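Local coordinates for putative triphosphoribosyl-dephospho-coA synthase (Archaeoglobus fulgidus DSM 4304, PDB 3H9P), which is of unproven function but probably binds ATP and may act as a triphosphoribosyl-dephospho-CoA synthase, at residues A[97-102]-A[134-139]; A[38-43]-A[63-68]; A[147-150]-A[155-158]. All blocks are in the same frame, centred on the assembly; numbering follows the deposited sequence.

Contact 1 of 3, residues A[97-102]-A[134-139]; sequences SVLEAF and YEWMKM
Trp136 meets Leu99 and Val98 in a partly buried apolar helix-helix contact of this all-helical CitG-family fold, where helix 92-105 faces the short helix 133-138. The backbones stay well apart, with the CA atoms of Leu99 and Trp136 separated by 10.5 Å, so one long indole has to bridge the gap. It does so because CG of Trp136 lies trans to the backbone nitrogen (chi1 -164°), which sends the six-membered ring outward with CH2 and CZ3 leading. Leu99 receives this end with its whole side chain: CH2 of Trp136 is 3.7 Å from Leu99 CB and equally close to Leu99 CD1. The two side chains cross at about a right angle, and the approach of Leu99 CB to the ring is oblique. Val98 adds a looser touch, its CG1 4.3 Å from Trp136 CZ3. Ile126 of helix 118-129 packs against both Leu99 and Trp136, so a third helix joins the apolar cluster. Lys138 and Glu135 instead reach the second subunit: Lys138 forms salt bridges with Glu124 and Glu125 of that subunit, and Glu135 pairs with Lys129 of the same neighbouring subunit. Within segment 134-139, CE of selenomethionine Met137 sits over one face of the Trp136 indole, 3.5 Å above the ring plane and displaced toward the rim.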
ATOM      1  N   SER A  97      11.633  10.182 -10.393  1.00 24.27           N
ATOM      2  CA  SER A  97      10.984  11.484 -10.436  1.00 24.81           C
ATOM      3  C   SER A  97       9.563  11.407  -9.889  1.00 25.10           C
ATOM      4  O   SER A  97       9.156  12.239  -9.082  1.00 24.27           O
ATOM      5  CB  SER A  97      10.912  11.996 -11.860  1.00 24.28           C
ATOM      6  OG  SER A  97      12.198  12.327 -12.309  1.00 25.66           O
ATOM      7  N   VAL A  98       8.812  10.401 -10.303  1.00 25.05           N
ATOM      8  CA  VAL A  98       7.466  10.331  -9.805  1.00 26.69           C
ATOM      9  C   VAL A  98       7.449  10.157  -8.277  1.00 28.05           C
ATOM     10  O   VAL A  98       6.669  10.831  -7.588  1.00 27.95           O
ATOM     11  CB  VAL A  98       6.644   9.267 -10.539  1.00 27.36           C
ATOM     12  CG1 VAL A  98       5.323   8.986  -9.828  1.00 26.87           C
ATOM     13  CG2 VAL A  98       6.371   9.738 -11.967  1.00 26.77           C
ATOM     14  N   LEU A  99       8.316   9.277  -7.769  1.00 28.62           N
ATOM     15  CA  LEU A  99       8.473   9.047  -6.340  1.00 30.09           C
ATOM     16  C   LEU A  99       8.877  10.309  -5.552  1.00 30.25           C
ATOM     17  O   LEU A  99       8.274  10.634  -4.524  1.00 30.51           O
ATOM     18  CB  LEU A  99       9.460   7.893  -6.103  1.00 30.84           C
ATOM     19  CG  LEU A  99       9.630   7.358  -4.678  1.00 32.95           C
ATOM     20  CD1 LEU A  99       8.272   7.105  -3.997  1.00 35.18           C
ATOM     21  CD2 LEU A  99      10.433   6.067  -4.708  1.00 34.33           C
ATOM     22  N   GLU A 100       9.873  11.035  -6.045  1.00 30.46           N
ATOM     23  CA  GLU A 100      10.194  12.346  -5.496  1.00 31.16           C
ATOM     24  C   GLU A 100       9.018  13.338  -5.548  1.00 31.32           C
ATOM     25  O   GLU A 100       8.803  14.090  -4.611  1.00 30.45           O
ATOM     26  CB  GLU A 100      11.406  12.930  -6.206  1.00 31.89           C
ATOM     27  CG  GLU A 100      11.827  14.278  -5.639  1.00 36.62           C
ATOM     28  CD  GLU A 100      12.896  14.942  -6.449  1.00 43.74           C
ATOM     29  OE1 GLU A 100      13.562  14.222  -7.240  1.00 47.97           O
ATOM     30  OE2 GLU A 100      13.087  16.178  -6.292  1.00 46.02           O
ATOM     31  N   ALA A 101       8.230  13.316  -6.624  1.00 31.94           N
ATOM     32  CA  ALA A 101       7.048  14.192  -6.721  1.00 32.83           C
ATOM     33  C   ALA A 101       6.006  13.869  -5.638  1.00 33.50           C
ATOM     34  O   ALA A 101       5.359  14.777  -5.067  1.00 33.59           O
ATOM     35  CB  ALA A 101       6.407  14.123  -8.149  1.00 31.67           C
ATOM     36  N   PHE A 102       5.874  12.574  -5.367  1.00 34.02           N
ATOM     37  CA  PHE A 102       4.980  12.047  -4.339  1.00 35.40           C
ATOM     38  C   PHE A 102       5.403  12.524  -2.968  1.00 35.83           C
ATOM     39  O   PHE A 102       4.573  13.040  -2.202  1.00 36.28           O
ATOM     40  CB  PHE A 102       4.985  10.505  -4.377  1.00 35.60           C
ATOM     41  CG  PHE A 102       4.176   9.856  -3.279  1.00 36.54           C
ATOM     42  CD1 PHE A 102       2.800   9.644  -3.439  1.00 38.00           C
ATOM     43  CD2 PHE A 102       4.792   9.428  -2.091  1.00 37.83           C
ATOM     44  CE1 PHE A 102       2.038   9.004  -2.430  1.00 38.93           C
ATOM     45  CE2 PHE A 102       4.044   8.803  -1.070  1.00 38.20           C
ATOM     46  CZ  PHE A 102       2.664   8.595  -1.240  1.00 37.94           C
ATOM     47  N   TYR A 134       5.831   2.254 -15.720  1.00 27.49           N
ATOM     48  CA  TYR A 134       4.766   1.349 -16.121  1.00 27.30           C
ATOM     49  C   TYR A 134       4.827   0.103 -15.263  1.00 26.76           C
ATOM     50  O   TYR A 134       3.819  -0.294 -14.661  1.00 26.62           O
ATOM     51  CB  TYR A 134       4.903   1.011 -17.595  1.00 26.71           C
ATOM     52  CG  TYR A 134       3.840   0.087 -18.105  1.00 29.25           C
ATOM     53  CD1 TYR A 134       2.559   0.569 -18.355  1.00 31.02           C
ATOM     54  CD2 TYR A 134       4.116  -1.267 -18.376  1.00 30.04           C
ATOM     55  CE1 TYR A 134       1.570  -0.244 -18.854  1.00 33.79           C
ATOM     56  CE2 TYR A 134       3.107  -2.117 -18.880  1.00 33.03           C
ATOM     57  CZ  TYR A 134       1.838  -1.574 -19.116  1.00 34.25           C
ATOM     58  OH  TYR A 134       0.805  -2.321 -19.591  1.00 36.36           O
ATOM     59  N   GLU A 135       6.017  -0.488 -15.204  1.00 26.79           N
ATOM     60  CA  GLU A 135       6.264  -1.732 -14.449  1.00 26.93           C
ATOM     61  C   GLU A 135       5.986  -1.525 -12.971  1.00 26.21           C
ATOM     62  O   GLU A 135       5.375  -2.356 -12.325  1.00 26.16           O
ATOM     63  CB  GLU A 135       7.690  -2.246 -14.682  1.00 26.23           C
ATOM     64  CG  GLU A 135       7.979  -2.470 -16.163  1.00 28.72           C
ATOM     65  CD  GLU A 135       9.466  -2.561 -16.526  1.00 32.43           C
ATOM     66  OE1 GLU A 135      10.324  -1.836 -15.961  1.00 33.55           O
ATOM     67  OE2 GLU A 135       9.784  -3.371 -17.420  1.00 36.01           O
ATOM     68  N   TRP A 136       6.436  -0.402 -12.447  1.00 26.36           N
ATOM     69  CA  TRP A 136       6.159  -0.049 -11.073  1.00 27.35           C
ATOM     70  C   TRP A 136       4.654  -0.102 -10.834  1.00 27.23           C
ATOM     71  O   TRP A 136       4.187  -0.824  -9.948  1.00 26.97           O
ATOM     72  CB  TRP A 136       6.699   1.347 -10.780  1.00 27.33           C
ATOM     73  CG  TRP A 136       6.806   1.641  -9.318  1.00 29.40           C
ATOM     74  CD1 TRP A 136       6.858   0.736  -8.302  1.00 29.18           C
ATOM     75  CD2 TRP A 136       6.943   2.931  -8.713  1.00 31.62           C
ATOM     76  NE1 TRP A 136       6.980   1.378  -7.097  1.00 28.80           N
ATOM     77  CE2 TRP A 136       7.049   2.726  -7.315  1.00 31.61           C
ATOM     78  CE3 TRP A 136       6.973   4.250  -9.216  1.00 34.08           C
ATOM     79  CZ2 TRP A 136       7.182   3.788  -6.397  1.00 33.42           C
ATOM     80  CZ3 TRP A 136       7.098   5.324  -8.295  1.00 34.91           C
ATOM     81  CH2 TRP A 136       7.199   5.077  -6.903  1.00 35.71           C
HETATM   82  N   MSE A 137       3.906   0.641 -11.659  1.00 27.05           N
HETATM   83  CA  MSE A 137       2.449   0.709 -11.569  1.00 26.15           C
HETATM   84  C   MSE A 137       1.805  -0.682 -11.698  1.00 26.43           C
HETATM   85  O   MSE A 137       0.777  -0.919 -11.057  1.00 25.79           O
HETATM   86  CB  MSE A 137       1.849   1.679 -12.603  1.00 26.23           C
HETATM   87  CG  MSE A 137       2.114   3.161 -12.370  1.00 28.64           C
HETATM   88 SE   MSE A 137       1.664   3.865 -10.576  0.75 37.37          SE
HETATM   89  CE  MSE A 137       3.375   3.539  -9.689  1.00 36.79           C
ATOM     90  N   LYS A 138       2.397  -1.605 -12.469  1.00 25.65           N
ATOM     91  CA  LYS A 138       1.855  -2.964 -12.530  1.00 26.88           C
ATOM     92  C   LYS A 138       2.004  -3.695 -11.193  1.00 28.13           C
ATOM     93  O   LYS A 138       1.408  -4.749 -11.003  1.00 28.83           O
ATOM     94  CB  LYS A 138       2.503  -3.830 -13.618  1.00 26.88           C
ATOM     95  CG  LYS A 138       2.192  -3.463 -15.081  1.00 28.68           C
ATOM     96  CD  LYS A 138       2.793  -4.514 -16.063  1.00 32.93           C
ATOM     97  CE  LYS A 138       2.756  -5.911 -15.444  1.00 30.61           C
ATOM     98  NZ  LYS A 138       3.469  -6.938 -16.255  1.00 35.02           N
HETATM   99  N   MSE A 139       2.796  -3.169 -10.266  1.00 28.99           N
HETATM  100  CA  MSE A 139       2.944  -3.851  -8.974  1.00 30.44           C
HETATM  101  C   MSE A 139       2.116  -3.240  -7.835  1.00 29.67           C
HETATM  102  O   MSE A 139       2.209  -3.666  -6.695  1.00 29.72           O
HETATM  103  CB  MSE A 139       4.403  -3.922  -8.583  1.00 30.45           C
HETATM  104  CG  MSE A 139       5.158  -4.829  -9.486  1.00 35.54           C
HETATM  105 SE   MSE A 139       7.061  -4.677  -9.193  0.75 46.94          SE
HETATM  106  CE  MSE A 139       7.271  -2.771  -8.969  1.00 41.46           C
TER

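Contact 2 of 3, residues A[38-43]-A[63-68]; sequences EGVLRA and LLVPLI
Val65 packs against Gly39 and Val40 in a buried helix-helix contact of this all-helical fold, joining helix 36-46 to helix 58-68. The tight part is centred on the glycine: the CA atoms of Val40 and Val65 are 6.1 Å apart, and the CB that Gly39 lacks would fall 2.9 Å from Val65 CG1, a clash. The bare backbone thus lets the valine sit directly on the helix, with Val65 CG2 4.0 Å from Gly39 C and CG1 of the same valine 3.9 Å from Val40 N. Chi1 of Val65 (167°) turns both methyls onto this surface, while Phe27 and Val30 of helix 24-33 also touch its side chain. Near Pro66, whose nitrogen makes no bond to the preceding turn, helix 58-68 is kinked. Where helix 36-46 meets solvent, the contact turns polar and loose: Glu38 and the exposed Arg42, one turn apart, form a weak salt bridge, NE of Arg42 to OE1 of Glu38 at 3.4 Å, and Arg42 NH1 has a second carboxylate partner in Glu29. Back in the packed part, Val40 contributes one branch, its CG2 resting 3.9 Å from Val65 CB.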
ATOM      1  N   GLU A  38       9.789  13.715 -15.131  1.00 30.95           N
ATOM      2  CA  GLU A  38      10.141  15.120 -14.982  1.00 31.33           C
ATOM      3  C   GLU A  38       8.908  15.996 -15.013  1.00 29.73           C
ATOM      4  O   GLU A  38       8.798  16.935 -14.230  1.00 30.23           O
ATOM      5  CB  GLU A  38      11.070  15.572 -16.117  1.00 31.47           C
ATOM      6  CG  GLU A  38      12.517  15.522 -15.781  1.00 37.13           C
ATOM      7  CD  GLU A  38      12.780  15.936 -14.338  1.00 43.86           C
ATOM      8  OE1 GLU A  38      12.575  17.137 -14.015  1.00 45.05           O
ATOM      9  OE2 GLU A  38      13.168  15.045 -13.538  1.00 45.52           O
ATOM     10  N   GLY A  39       8.005  15.682 -15.932  1.00 28.14           N
ATOM     11  CA  GLY A  39       6.752  16.405 -16.087  1.00 26.60           C
ATOM     12  C   GLY A  39       5.894  16.438 -14.838  1.00 26.10           C
ATOM     13  O   GLY A  39       5.412  17.512 -14.420  1.00 24.38           O
ATOM     14  N   VAL A  40       5.715  15.262 -14.229  1.00 25.82           N
ATOM     15  CA  VAL A  40       4.897  15.144 -13.017  1.00 26.38           C
ATOM     16  C   VAL A  40       5.581  15.940 -11.939  1.00 26.12           C
ATOM     17  O   VAL A  40       4.945  16.750 -11.299  1.00 26.63           O
ATOM     18  CB  VAL A  40       4.721  13.666 -12.565  1.00 26.98           C
ATOM     19  CG1 VAL A  40       3.926  13.545 -11.233  1.00 25.96           C
ATOM     20  CG2 VAL A  40       4.092  12.836 -13.672  1.00 26.57           C
ATOM     21  N   LEU A  41       6.894  15.783 -11.820  1.00 25.94           N
ATOM     22  CA  LEU A  41       7.672  16.482 -10.802  1.00 27.45           C
ATOM     23  C   LEU A  41       7.659  18.019 -10.914  1.00 27.66           C
ATOM     24  O   LEU A  41       7.525  18.724  -9.910  1.00 27.56           O
ATOM     25  CB  LEU A  41       9.106  15.924 -10.741  1.00 27.22           C
ATOM     26  CG  LEU A  41      10.095  16.577  -9.768  1.00 28.83           C
ATOM     27  CD1 LEU A  41       9.710  16.316  -8.329  1.00 27.31           C
ATOM     28  CD2 LEU A  41      11.546  16.121 -10.010  1.00 30.08           C
ATOM     29  N   ARG A  42       7.784  18.523 -12.142  1.00 28.56           N
ATOM     30  CA  ARG A  42       7.672  19.946 -12.434  1.00 29.04           C
ATOM     31  C   ARG A  42       6.266  20.443 -12.143  1.00 29.21           C
ATOM     32  O   ARG A  42       6.088  21.476 -11.470  1.00 29.66           O
ATOM     33  CB  ARG A  42       8.051  20.218 -13.887  1.00 29.46           C
ATOM     34  CG  ARG A  42       9.545  20.604 -14.020  1.00 35.69           C
ATOM     35  CD  ARG A  42      10.265  20.024 -15.245  1.00 39.79           C
ATOM     36  NE  ARG A  42      11.709  20.211 -15.131  1.00 45.82           N
ATOM     37  CZ  ARG A  42      12.390  21.260 -15.606  1.00 47.51           C
ATOM     38  NH1 ARG A  42      11.768  22.240 -16.253  1.00 48.03           N
ATOM     39  NH2 ARG A  42      13.712  21.327 -15.436  1.00 48.04           N
ATOM     40  N   ALA A  43       5.267  19.711 -12.616  1.00 28.37           N
ATOM     41  CA  ALA A  43       3.886  20.099 -12.360  1.00 29.25           C
ATOM     42  C   ALA A  43       3.676  20.262 -10.877  1.00 30.21           C
ATOM     43  O   ALA A  43       3.081  21.240 -10.440  1.00 30.67           O
ATOM     44  CB  ALA A  43       2.874  19.080 -12.958  1.00 27.52           C
ATOM     45  N   LEU A  63      -1.983  11.418 -13.523  1.00 27.75           N
ATOM     46  CA  LEU A  63      -2.941  11.034 -14.548  1.00 29.14           C
ATOM     47  C   LEU A  63      -2.759  11.890 -15.810  1.00 30.38           C
ATOM     48  O   LEU A  63      -2.699  11.357 -16.945  1.00 31.32           O
ATOM     49  CB  LEU A  63      -4.394  11.140 -14.046  1.00 28.85           C
ATOM     50  CG  LEU A  63      -4.968  10.094 -13.072  1.00 28.09           C
ATOM     51  CD1 LEU A  63      -6.333  10.520 -12.498  1.00 24.50           C
ATOM     52  CD2 LEU A  63      -5.082   8.700 -13.763  1.00 23.56           C
ATOM     53  N   LEU A  64      -2.630  13.195 -15.633  1.00 29.82           N
ATOM     54  CA  LEU A  64      -2.671  14.101 -16.804  1.00 30.12           C
ATOM     55  C   LEU A  64      -1.406  14.183 -17.603  1.00 30.15           C
ATOM     56  O   LEU A  64      -1.459  14.266 -18.804  1.00 31.77           O
ATOM     57  CB  LEU A  64      -3.073  15.513 -16.391  1.00 30.16           C
ATOM     58  CG  LEU A  64      -4.544  15.669 -15.981  1.00 30.77           C
ATOM     59  CD1 LEU A  64      -4.627  16.967 -15.152  1.00 33.38           C
ATOM     60  CD2 LEU A  64      -5.496  15.717 -17.185  1.00 28.32           C
ATOM     61  N   VAL A  65      -0.257  14.146 -16.939  1.00 29.55           N
ATOM     62  CA  VAL A  65       0.983  14.286 -17.655  1.00 28.57           C
ATOM     63  C   VAL A  65       1.164  13.227 -18.765  1.00 28.66           C
ATOM     64  O   VAL A  65       1.589  13.563 -19.877  1.00 29.15           O
ATOM     65  CB  VAL A  65       2.173  14.419 -16.635  1.00 28.40           C
ATOM     66  CG1 VAL A  65       3.483  14.260 -17.290  1.00 25.98           C
ATOM     67  CG2 VAL A  65       2.067  15.764 -15.918  1.00 25.37           C
ATOM     68  N   PRO A  66       0.847  11.949 -18.493  1.00 28.81           N
ATOM     69  CA  PRO A  66       1.001  10.999 -19.615  1.00 28.84           C
ATOM     70  C   PRO A  66       0.053  11.254 -20.792  1.00 28.80           C
ATOM     71  O   PRO A  66       0.448  10.999 -21.935  1.00 28.39           O
ATOM     72  CB  PRO A  66       0.669   9.646 -18.985  1.00 28.38           C
ATOM     73  CG  PRO A  66       0.968   9.811 -17.587  1.00 28.39           C
ATOM     74  CD  PRO A  66       0.572  11.231 -17.242  1.00 28.78           C
ATOM     75  N   LEU A  67      -1.169  11.737 -20.512  1.00 28.21           N
ATOM     76  CA  LEU A  67      -2.090  12.092 -21.586  1.00 28.01           C
ATOM     77  C   LEU A  67      -1.609  13.323 -22.326  1.00 27.99           C
ATOM     78  O   LEU A  67      -1.690  13.365 -23.532  1.00 26.94           O
ATOM     79  CB  LEU A  67      -3.517  12.328 -21.071  1.00 27.14           C
ATOM     80  CG  LEU A  67      -4.111  11.189 -20.232  1.00 25.64           C
ATOM     81  CD1 LEU A  67      -5.369  11.662 -19.492  1.00 23.21           C
ATOM     82  CD2 LEU A  67      -4.287   9.898 -21.007  1.00 19.13           C
ATOM     83  N   ILE A  68      -1.092  14.314 -21.592  1.00 27.81           N
ATOM     84  CA  ILE A  68      -0.577  15.501 -22.229  1.00 28.44           C
ATOM     85  C   ILE A  68       0.665  15.212 -23.094  1.00 29.41           C
ATOM     86  O   ILE A  68       0.896  15.856 -24.108  1.00 28.79           O
ATOM     87  CB  ILE A  68      -0.361  16.633 -21.230  1.00 29.11           C
ATOM     88  CG1 ILE A  68      -1.754  17.023 -20.651  1.00 30.96           C
ATOM     89  CG2 ILE A  68       0.331  17.849 -21.951  1.00 27.25           C
ATOM     90  CD1 ILE A  68      -1.774  17.870 -19.368  1.00 33.08           C
TER

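Contact 3 of 3, residues A[147-150]-A[155-158]; sequences AREL and KISI
Two torsions of Glu149 bring its carboxylate to Ile156 and Ser157: chi1 (-68°) sets CG opposite the carbonyl carbon, and chi2 (-70°) folds the chain so that both oxygens reach the start of the next helix. OE2 of Glu149 takes the backbone N-H of Ile156 at 2.6 Å. OE1 carries two bonds, from Ser157 N at 2.8 Å and from Ser157 OG at the same 2.8 Å. Both N-H groups arrive on the syn side of their oxygens, moderately bent and tilted off the carboxylate plane, by 34° for Ser157 N; the hydroxyl meets OE1 nearly along its C-O axis. The two segments lie on consecutive helices of the all-helical fold, joined by a short connection, and a carboxylate near the end of helix 145-151 binds N-H groups in the first turn of helix 155-167, where the helix dipole would probably favour a negative partner. Asp152, in the intervening loop, accepts from Lys155 N. An alanine in place of Glu149 would probably leave the N-H groups of Ile156 and Ser157 without their acceptor and loosen the hold of one helix on the other. Apolar atoms wall the carboxylate as well: the side chain of Ile156 crosses that of Glu149 at about a right angle, with its CB 3.2 Å from OE2 and its CD1 3.5 Å from the same oxygen. Phe154, Leu63 and Leu235 add further cover around Glu149. The serine hydroxyl is also hydrogen-bonded to Ser238 OG, linking the junction to helix 230-246, and Ile156 CD1 lies 4.3 Å from Arg148 NE, obliquely to the guanidinium.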
ATOM      1  N   ALA A 147      -2.941   3.960 -10.650  1.00 27.52           N
ATOM      2  CA  ALA A 147      -1.954   2.946 -11.112  1.00 28.39           C
ATOM      3  C   ALA A 147      -2.525   2.090 -12.240  1.00 28.33           C
ATOM      4  O   ALA A 147      -1.905   1.844 -13.273  1.00 28.88           O
ATOM      5  CB  ALA A 147      -1.551   2.038  -9.929  1.00 27.81           C
ATOM      6  N   ARG A 148      -3.739   1.647 -11.981  1.00 28.17           N
ATOM      7  CA  ARG A 148      -4.575   0.873 -12.882  1.00 27.54           C
ATOM      8  C   ARG A 148      -4.932   1.609 -14.196  1.00 27.31           C
ATOM      9  O   ARG A 148      -4.924   0.993 -15.252  1.00 28.24           O
ATOM     10  CB  ARG A 148      -5.799   0.506 -12.061  1.00 26.83           C
ATOM     11  CG  ARG A 148      -7.081   0.125 -12.756  1.00 28.54           C
ATOM     12  CD  ARG A 148      -7.752  -0.723 -11.748  1.00 30.84           C
ATOM     13  NE  ARG A 148      -9.150  -0.433 -11.566  1.00 31.99           N
ATOM     14  CZ  ARG A 148      -9.804  -0.715 -10.453  1.00 30.44           C
ATOM     15  NH1 ARG A 148      -9.155  -1.235  -9.412  1.00 30.20           N
ATOM     16  NH2 ARG A 148     -11.098  -0.452 -10.377  1.00 30.26           N
ATOM     17  N   GLU A 149      -5.229   2.907 -14.132  1.00 27.53           N
ATOM     18  CA  GLU A 149      -5.296   3.770 -15.328  1.00 28.15           C
ATOM     19  C   GLU A 149      -3.954   3.840 -16.085  1.00 28.54           C
ATOM     20  O   GLU A 149      -3.915   3.920 -17.324  1.00 28.63           O
ATOM     21  CB  GLU A 149      -5.674   5.214 -14.929  1.00 27.24           C
ATOM     22  CG  GLU A 149      -7.083   5.356 -14.413  1.00 30.72           C
ATOM     23  CD  GLU A 149      -8.112   5.157 -15.506  1.00 33.09           C
ATOM     24  OE1 GLU A 149      -8.382   6.098 -16.274  1.00 35.59           O
ATOM     25  OE2 GLU A 149      -8.632   4.049 -15.610  1.00 36.28           O
ATOM     26  N   LEU A 150      -2.852   3.881 -15.344  1.00 28.22           N
ATOM     27  CA  LEU A 150      -1.579   4.036 -16.004  1.00 28.61           C
ATOM     28  C   LEU A 150      -1.219   2.744 -16.718  1.00 28.75           C
ATOM     29  O   LEU A 150      -0.471   2.769 -17.711  1.00 29.07           O
ATOM     30  CB  LEU A 150      -0.483   4.498 -15.029  1.00 28.96           C
ATOM     31  CG  LEU A 150      -0.218   6.032 -15.116  1.00 29.55           C
ATOM     32  CD1 LEU A 150      -1.410   6.818 -14.684  1.00 29.61           C
ATOM     33  CD2 LEU A 150       1.014   6.479 -14.327  1.00 26.95           C
ATOM     34  N   LYS A 155      -8.824   3.345 -18.706  1.00 26.88           N
ATOM     35  CA  LYS A 155     -10.222   2.915 -18.883  1.00 28.35           C
ATOM     36  C   LYS A 155     -11.258   3.736 -18.078  1.00 28.45           C
ATOM     37  O   LYS A 155     -12.322   4.047 -18.591  1.00 28.62           O
ATOM     38  CB  LYS A 155     -10.363   1.428 -18.633  1.00 27.88           C
ATOM     39  CG  LYS A 155      -9.888   0.602 -19.848  1.00 31.08           C
ATOM     40  CD  LYS A 155      -9.366  -0.778 -19.442  1.00 36.59           C
ATOM     41  CE  LYS A 155     -10.473  -1.757 -19.055  1.00 40.66           C
ATOM     42  NZ  LYS A 155      -9.924  -3.005 -18.377  1.00 43.22           N
ATOM     43  N   ILE A 156     -10.958   4.099 -16.844  1.00 28.25           N
ATOM     44  CA  ILE A 156     -11.873   4.962 -16.103  1.00 28.57           C
ATOM     45  C   ILE A 156     -12.030   6.364 -16.727  1.00 28.71           C
ATOM     46  O   ILE A 156     -13.129   6.873 -16.864  1.00 29.86           O
ATOM     47  CB  ILE A 156     -11.467   5.043 -14.621  1.00 28.41           C
ATOM     48  CG1 ILE A 156     -11.520   3.623 -14.025  1.00 27.88           C
ATOM     49  CG2 ILE A 156     -12.400   5.970 -13.873  1.00 28.27           C
ATOM     50  CD1 ILE A 156     -10.623   3.375 -12.758  1.00 26.20           C
ATOM     51  N   SER A 157     -10.939   6.956 -17.172  1.00 27.90           N
ATOM     52  CA  SER A 157     -10.977   8.277 -17.747  1.00 27.74           C
ATOM     53  C   SER A 157     -11.805   8.349 -19.025  1.00 27.10           C
ATOM     54  O   SER A 157     -12.548   9.312 -19.236  1.00 27.29           O
ATOM     55  CB  SER A 157      -9.536   8.757 -18.016  1.00 27.17           C
ATOM     56  OG  SER A 157      -8.824   8.772 -16.784  1.00 29.53           O
ATOM     57  N   ILE A 158     -11.637   7.345 -19.875  1.00 26.56           N
ATOM     58  CA  ILE A 158     -12.404   7.173 -21.127  1.00 26.68           C
ATOM     59  C   ILE A 158     -13.902   7.017 -20.876  1.00 26.75           C
ATOM     60  O   ILE A 158     -14.712   7.678 -21.529  1.00 27.06           O
ATOM     61  CB  ILE A 158     -11.896   5.933 -21.933  1.00 26.60           C
ATOM     62  CG1 ILE A 158     -10.494   6.217 -22.454  1.00 27.52           C
ATOM     63  CG2 ILE A 158     -12.858   5.549 -23.113  1.00 22.56           C
ATOM     64  CD1 ILE A 158      -9.729   4.973 -22.858  1.00 30.84           C
TER

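Overall arrangement
Following the chain from the N terminus, contact 2 closes first, bringing helix 58-68 back to helix 36-46 over 19 intervening residues. Contact 1 then closes a longer loop of 31 residues, which contains helix 118-129, and contact 3 closes a short loop of four. The three stand in series; none nests in or crosses another. They nevertheless share neighbours. Contacts 1 and 2, centres about 12 Å apart, meet where helix 92-105 packs on helix 36-46, with Ser97 OG probably hydrogen-bonded to Glu38 OE2. Selenomethionine Met137 joins contact 1 to contact 3 through Ala147 and Leu150, and Leu63, on the 63-68 segment of contact 2, packs on Glu149 and Leu150 of contact 3.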